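Long-range contacts in cyclic nucleotide-binding protein (Brucella abortus biovar 1, PDB 5D1I), which is of unknown function but carries a cyclic nucleotide-binding domain and may act as a DNA-binding transcription factor: residues G66-F71 / T111-I116; L70-D75 / R101-V106. One frame throughout, in Å; residues are numbered along the deposited sequence.

Interaction 1. Residues G66-F71 / T111-I116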
loop_
_atom_site.group_PDB
_atom_site.type_symbol
_atom_site.label_atom_id
_atom_site.label_comp_id
_atom_site.label_asym_id
_atom_site.label_seq_id
_atom_site.Cartn_x
_atom_site.Cartn_y
_atom_site.Cartn_z
ATOM N N GLY A 66 2.012 9.662 -13.369
ATOM C CA GLY A 66 0.955 10.655 -13.454
ATOM C C GLY A 66 0.462 11.150 -12.109
ATOM O O GLY A 66 1.034 10.832 -11.064
ATOM N N THR A 67 -0.608 11.937 -12.138
ATOM C CA THR A 67 -1.160 12.522 -10.923
ATOM C C THR A 67 -2.681 12.469 -10.941
ATOM O O THR A 67 -3.322 12.823 -11.937
ATOM C CB THR A 67 -0.711 13.991 -10.737
ATOM O OG1 THR A 67 0.715 14.078 -10.851
ATOM C CG2 THR A 67 -1.142 14.514 -9.376
ATOM N N ILE A 68 -3.248 12.035 -9.825
ATOM C CA ILE A 68 -4.686 11.932 -9.667
ATOM C C ILE A 68 -5.120 12.735 -8.448
ATOM O O ILE A 68 -4.545 12.593 -7.370
ATOM C CB ILE A 68 -5.126 10.462 -9.514
ATOM C CG1 ILE A 68 -5.075 9.748 -10.866
ATOM C CG2 ILE A 68 -6.521 10.367 -8.910
ATOM C CD1 ILE A 68 -5.314 8.253 -10.771
ATOM N N THR A 69 -6.116 13.594 -8.624
ATOM C CA THR A 69 -6.690 14.319 -7.500
ATOM C C THR A 69 -7.861 13.550 -6.900
ATOM O O THR A 69 -8.797 13.174 -7.609
ATOM C CB THR A 69 -7.157 15.722 -7.917
ATOM O OG1 THR A 69 -6.015 16.520 -8.234
ATOM C CG2 THR A 69 -7.927 16.389 -6.793
ATOM N N LEU A 70 -7.790 13.301 -5.595
ATOM C CA LEU A 70 -8.888 12.689 -4.858
ATOM C C LEU A 70 -9.793 13.782 -4.318
ATOM O O LEU A 70 -9.310 14.795 -3.818
ATOM C CB LEU A 70 -8.366 11.826 -3.710
ATOM C CG LEU A 70 -7.330 10.756 -4.049
ATOM C CD1 LEU A 70 -6.980 9.957 -2.801
ATOM C CD2 LEU A 70 -7.845 9.838 -5.147
ATOM N N PHE A 71 -11.102 13.584 -4.407
ATOM C CA PHE A 71 -12.028 14.628 -3.987
ATOM C C PHE A 71 -13.325 14.069 -3.416
ATOM O O PHE A 71 -13.648 12.898 -3.607
ATOM C CB PHE A 71 -12.337 15.566 -5.165
ATOM C CG PHE A 71 -12.928 14.872 -6.369
ATOM C CD1 PHE A 71 -14.298 14.668 -6.469
ATOM C CD2 PHE A 71 -12.117 14.441 -7.404
ATOM C CE1 PHE A 71 -14.841 14.037 -7.578
ATOM C CE2 PHE A 71 -12.654 13.808 -8.511
ATOM C CZ PHE A 71 -14.015 13.608 -8.600
ATOM N N THR A 111 -2.137 9.915 -17.089
ATOM C CA THR A 111 -1.780 9.054 -15.967
ATOM C C THR A 111 -1.930 7.587 -16.343
ATOM O O THR A 111 -2.922 7.189 -16.956
ATOM C CB THR A 111 -2.655 9.372 -14.734
ATOM O OG1 THR A 111 -2.414 10.721 -14.322
ATOM C CG2 THR A 111 -2.352 8.430 -13.572
ATOM N N GLU A 112 -0.934 6.789 -15.982
ATOM C CA GLU A 112 -0.970 5.366 -16.264
ATOM C C GLU A 112 -1.161 4.583 -14.983
ATOM O O GLU A 112 -0.415 4.760 -14.017
ATOM C CB GLU A 112 0.305 4.919 -16.977
ATOM C CG GLU A 112 0.392 3.419 -17.159
ATOM C CD GLU A 112 1.258 3.027 -18.336
ATOM O OE1 GLU A 112 1.844 1.926 -18.295
ATOM O OE2 GLU A 112 1.343 3.811 -19.305
ATOM N N VAL A 113 -2.172 3.724 -14.976
ATOM C CA VAL A 113 -2.489 2.940 -13.794
ATOM C C VAL A 113 -2.524 1.450 -14.103
ATOM O O VAL A 113 -2.758 1.036 -15.237
ATOM C CB VAL A 113 -3.845 3.351 -13.180
ATOM C CG1 VAL A 113 -3.810 4.799 -12.706
ATOM C CG2 VAL A 113 -4.973 3.134 -14.179
ATOM N N ILE A 114 -2.278 0.657 -13.071
ATOM C CA ILE A 114 -2.422 -0.786 -13.134
ATOM C C ILE A 114 -3.732 -1.163 -12.454
ATOM O O ILE A 114 -3.938 -0.823 -11.291
ATOM C CB ILE A 114 -1.244 -1.492 -12.441
ATOM C CG1 ILE A 114 0.018 -1.389 -13.296
ATOM C CG2 ILE A 114 -1.584 -2.935 -12.148
ATOM C CD1 ILE A 114 1.269 -1.857 -12.587
ATOM N N ARG A 115 -4.624 -1.839 -13.172
ATOM C CA ARG A 115 -5.894 -2.244 -12.581
ATOM C C ARG A 115 -5.873 -3.704 -12.156
ATOM O O ARG A 115 -5.641 -4.596 -12.970
ATOM C CB ARG A 115 -7.053 -2.015 -13.550
ATOM C CG ARG A 115 -8.417 -2.284 -12.930
ATOM C CD ARG A 115 -9.535 -2.243 -13.970
ATOM N NE ARG A 115 -9.567 -3.455 -14.780
ATOM C CZ ARG A 115 -10.345 -4.503 -14.525
ATOM N NH1 ARG A 115 -11.171 -4.484 -13.487
ATOM N NH2 ARG A 115 -10.305 -5.569 -15.313
ATOM N N ILE A 116 -6.122 -3.939 -10.875
ATOM C CA ILE A 116 -6.171 -5.290 -10.343
ATOM C C ILE A 116 -7.605 -5.643 -10.015
ATOM O O ILE A 116 -8.199 -5.054 -9.114
ATOM C CB ILE A 116 -5.315 -5.447 -9.070
ATOM C CG1 ILE A 116 -3.899 -4.924 -9.296
ATOM C CG2 ILE A 116 -5.288 -6.907 -8.625
ATOM C CD1 ILE A 116 -3.093 -5.768 -10.238
#

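Interaction 2. Residues L70-D75 / R101-V106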
loop_
_atom_site.group_PDB
_atom_site.type_symbol
_atom_site.label_atom_id
_atom_site.label_comp_id
_atom_site.label_asym_id
_atom_site.label_seq_id
_atom_site.Cartn_x
_atom_site.Cartn_y
_atom_site.Cartn_z
ATOM N N LEU A 70 -7.790 13.301 -5.595
ATOM C CA LEU A 70 -8.888 12.689 -4.858
ATOM C C LEU A 70 -9.793 13.782 -4.318
ATOM O O LEU A 70 -9.310 14.795 -3.818
ATOM C CB LEU A 70 -8.366 11.826 -3.710
ATOM C CG LEU A 70 -7.330 10.756 -4.049
ATOM C CD1 LEU A 70 -6.980 9.957 -2.801
ATOM C CD2 LEU A 70 -7.845 9.838 -5.147
ATOM N N PHE A 71 -11.102 13.584 -4.407
ATOM C CA PHE A 71 -12.028 14.628 -3.987
ATOM C C PHE A 71 -13.325 14.069 -3.416
ATOM O O PHE A 71 -13.648 12.898 -3.607
ATOM C CB PHE A 71 -12.337 15.566 -5.165
ATOM C CG PHE A 71 -12.928 14.872 -6.369
ATOM C CD1 PHE A 71 -14.298 14.668 -6.469
ATOM C CD2 PHE A 71 -12.117 14.441 -7.404
ATOM C CE1 PHE A 71 -14.841 14.037 -7.578
ATOM C CE2 PHE A 71 -12.654 13.808 -8.511
ATOM C CZ PHE A 71 -14.015 13.608 -8.600
ATOM N N HIS A 72 -14.057 14.920 -2.703
ATOM C CA HIS A 72 -15.393 14.580 -2.232
ATOM C C HIS A 72 -16.423 15.387 -3.003
ATOM O O HIS A 72 -16.195 16.556 -3.302
ATOM C CB HIS A 72 -15.534 14.843 -0.731
ATOM C CG HIS A 72 -14.885 13.803 0.129
ATOM N ND1 HIS A 72 -15.178 12.461 0.018
ATOM C CD2 HIS A 72 -13.965 13.907 1.116
ATOM C CE1 HIS A 72 -14.461 11.782 0.896
ATOM N NE2 HIS A 72 -13.716 12.636 1.575
ATOM N N GLU A 73 -17.550 14.764 -3.328
ATOM C CA GLU A 73 -18.624 15.466 -4.016
ATOM C C GLU A 73 -19.431 16.286 -3.011
ATOM O O GLU A 73 -20.171 15.730 -2.198
ATOM C CB GLU A 73 -19.526 14.477 -4.758
ATOM C CG GLU A 73 -20.013 14.974 -6.112
ATOM C CD GLU A 73 -18.995 14.769 -7.221
ATOM O OE1 GLU A 73 -18.460 13.644 -7.346
ATOM O OE2 GLU A 73 -18.735 15.734 -7.969
ATOM N N GLY A 74 -19.278 17.605 -3.064
ATOM C CA GLY A 74 -19.915 18.488 -2.101
ATOM C C GLY A 74 -21.246 19.048 -2.566
ATOM O O GLY A 74 -21.720 18.729 -3.656
ATOM N N ASP A 75 -21.849 19.890 -1.732
ATOM C CA ASP A 75 -23.158 20.464 -2.027
ATOM C C ASP A 75 -23.142 21.311 -3.291
ATOM O O ASP A 75 -24.123 21.347 -4.034
ATOM C CB ASP A 75 -23.651 21.308 -0.849
ATOM C CG ASP A 75 -23.993 20.470 0.366
ATOM O OD1 ASP A 75 -24.460 19.324 0.189
ATOM O OD2 ASP A 75 -23.795 20.956 1.500
ATOM N N ARG A 101 -16.461 3.155 -3.547
ATOM C CA ARG A 101 -15.411 4.156 -3.693
ATOM C C ARG A 101 -15.535 5.250 -2.637
ATOM O O ARG A 101 -16.526 5.980 -2.599
ATOM C CB ARG A 101 -15.458 4.763 -5.097
ATOM C CG ARG A 101 -15.350 3.730 -6.210
ATOM C CD ARG A 101 -13.975 3.050 -6.222
ATOM N NE ARG A 101 -13.885 2.050 -7.282
ATOM C CZ ARG A 101 -12.845 1.244 -7.476
ATOM N NH1 ARG A 101 -11.791 1.311 -6.679
ATOM N NH2 ARG A 101 -12.864 0.364 -8.470
ATOM N N LEU A 102 -14.524 5.355 -1.778
ATOM C CA LEU A 102 -14.545 6.309 -0.673
ATOM C C LEU A 102 -14.466 7.759 -1.138
ATOM O O LEU A 102 -14.954 8.667 -0.462
ATOM C CB LEU A 102 -13.399 6.023 0.295
ATOM C CG LEU A 102 -13.515 4.732 1.108
ATOM C CD1 LEU A 102 -12.292 4.556 1.999
ATOM C CD2 LEU A 102 -14.789 4.738 1.935
ATOM N N THR A 103 -13.830 7.980 -2.282
ATOM C CA THR A 103 -13.692 9.327 -2.830
ATOM C C THR A 103 -13.944 9.331 -4.327
ATOM O O THR A 103 -14.069 8.277 -4.948
ATOM C CB THR A 103 -12.286 9.903 -2.598
ATOM O OG1 THR A 103 -11.396 9.359 -3.581
ATOM C CG2 THR A 103 -11.765 9.560 -1.204
ATOM N N GLY A 104 -14.006 10.522 -4.907
ATOM C CA GLY A 104 -13.918 10.652 -6.348
ATOM C C GLY A 104 -12.444 10.659 -6.708
ATOM O O GLY A 104 -11.592 10.799 -5.830
ATOM N N ALA A 105 -12.139 10.491 -7.988
ATOM C CA ALA A 105 -10.760 10.520 -8.462
ATOM C C ALA A 105 -10.717 10.952 -9.917
ATOM O O ALA A 105 -11.422 10.392 -10.751
ATOM C CB ALA A 105 -10.110 9.161 -8.297
ATOM N N VAL A 106 -9.889 11.947 -10.216
ATOM C CA VAL A 106 -9.729 12.434 -11.579
ATOM C C VAL A 106 -8.247 12.604 -11.902
ATOM O O VAL A 106 -7.466 13.052 -11.063
ATOM C CB VAL A 106 -10.479 13.775 -11.791
ATOM C CG1 VAL A 106 -9.950 14.845 -10.847
ATOM C CG2 VAL A 106 -10.377 14.237 -13.241
#

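Interaction 1. Residues G66-F71 / T111-I116
Thr-67 and Thr-111 meet where the backbone of one reaches the hydroxyl of the other. Thr-67 N lies 3.1 Å from Thr-111 OG1 in a weak hydrogen bond, bent to 128° at the hydrogen. Gly-66 CA also lies close to the hydroxyl, 3.5 Å from Thr-111 OG1. Gly-66 has phi 113°, a backbone geometry that calls for glycine, and a CB there would point toward Thr-111 and clash with OG1; with hydrogen alone in place of a side chain its CA can sit against the threonine. The other branch of Thr-111 is the CG2 methyl, which stands anti to the backbone N and touches Ile-68 CG1 at 4.1 Å, the two side chains crossing at about a right angle. Further along, Ile-68 extends its chain (chi2 172°), and its CD1 meets Val-113 CG1 at 4.2 Å.

No main-chain ladder joins the two segments. Strand 68-74 belongs to the four-stranded sheet and strand 111-117 to the five-stranded one, so these side chains bridge the two sheets of the cupin-type beta barrel that builds a cyclic nucleotide-binding domain. Ile-68, Thr-111 and Val-113 are buried, with Ile-68 also packing on Ile-63, Val-84 and Ala-105.

The second shell holds the threonine hydroxyl. Thr-111 OG1 hydrogen-bonds to the carbonyl O of Val-109, only two residues earlier in its own chain, which would help fix the rotation of the hydroxyl. Beyond that, Thr-67 pairs through its backbone with Asp-108, whose OD1 bonds to Thr-69 OG1, while on the far strand Glu-112 forms a salt bridge with Arg-41.

Interaction 2. Residues L70-D75 / R101-V106
Phe-71 and Gly-104 form an antiparallel hydrogen-bonded pair, with Leu-70 and Ala-105 the non-hydrogen-bonded pair beside it. Of the two rungs, Gly-104 N to Phe-71 O is short at 2.7 Å, and Phe-71 N to Gly-104 O is longer at 3.2 Å. That second carbonyl is gripped twice: Thr-103 OG1 donates to Gly-104 O over 2.7 Å, coming from the face of the carbonyl plane opposite to Phe-71 N. Leu-70 CA adds a CA-H...O contact to the same oxygen.

The Phe-71 contact depends on glycine. Chi1 of 58° places Phe-71 CG between the backbone N and the carbonyl carbon, and Gly-104 CA sits over one ring face, offset toward the rim, in a CH-pi contact 3.8 Å from the ring centroid and 16° off the normal.

His-72 presents its ring edge, CE1 lying 3.4 Å from Leu-102 O, and its ND1 is hydrogen-bonded to Glu-53 OE1.

Apolar contacts fill in on both faces: Phe-71 CE2 against Val-106 CG1 at 3.7 Å, and Leu-70 CD2 against Ala-105 CB at 3.9 Å.

The start of segment 101-106, around Arg-101, probably matches the end of the phosphate-binding cassette of related domains; here Arg-101 makes a cation-pi contact with Phe-51. Leu-70 packs on Glu-25 and Thr-103 on Ser-26, both of the second subunit. Strand 104-107 runs between strands 49-51 and 68-74, with 77-84 pairing antiparallel on the other side of 68-74.

Overall arrangement
The two contacts have their centres 13 Å apart, and their first segments overlap at Leu-70 and Phe-71. Interaction 1 is made by the loop and first residue of strand 68-74 (66-68), and only interaction 2 uses Leu-70 and Phe-71; the partners then follow in the order 101-106 and 111-116, on consecutive strands. Interaction 2 is a pairing within the four-stranded sheet, whereas interaction 1 carries that sheet across to the five-stranded one, nearer the centre of the chain. They also touch directly: Thr-69 N lies 2.8 Å from Val-106 O, a probable hydrogen bond. One strand thus runs from the buried junction of the two sheets to residues that touch the second subunit.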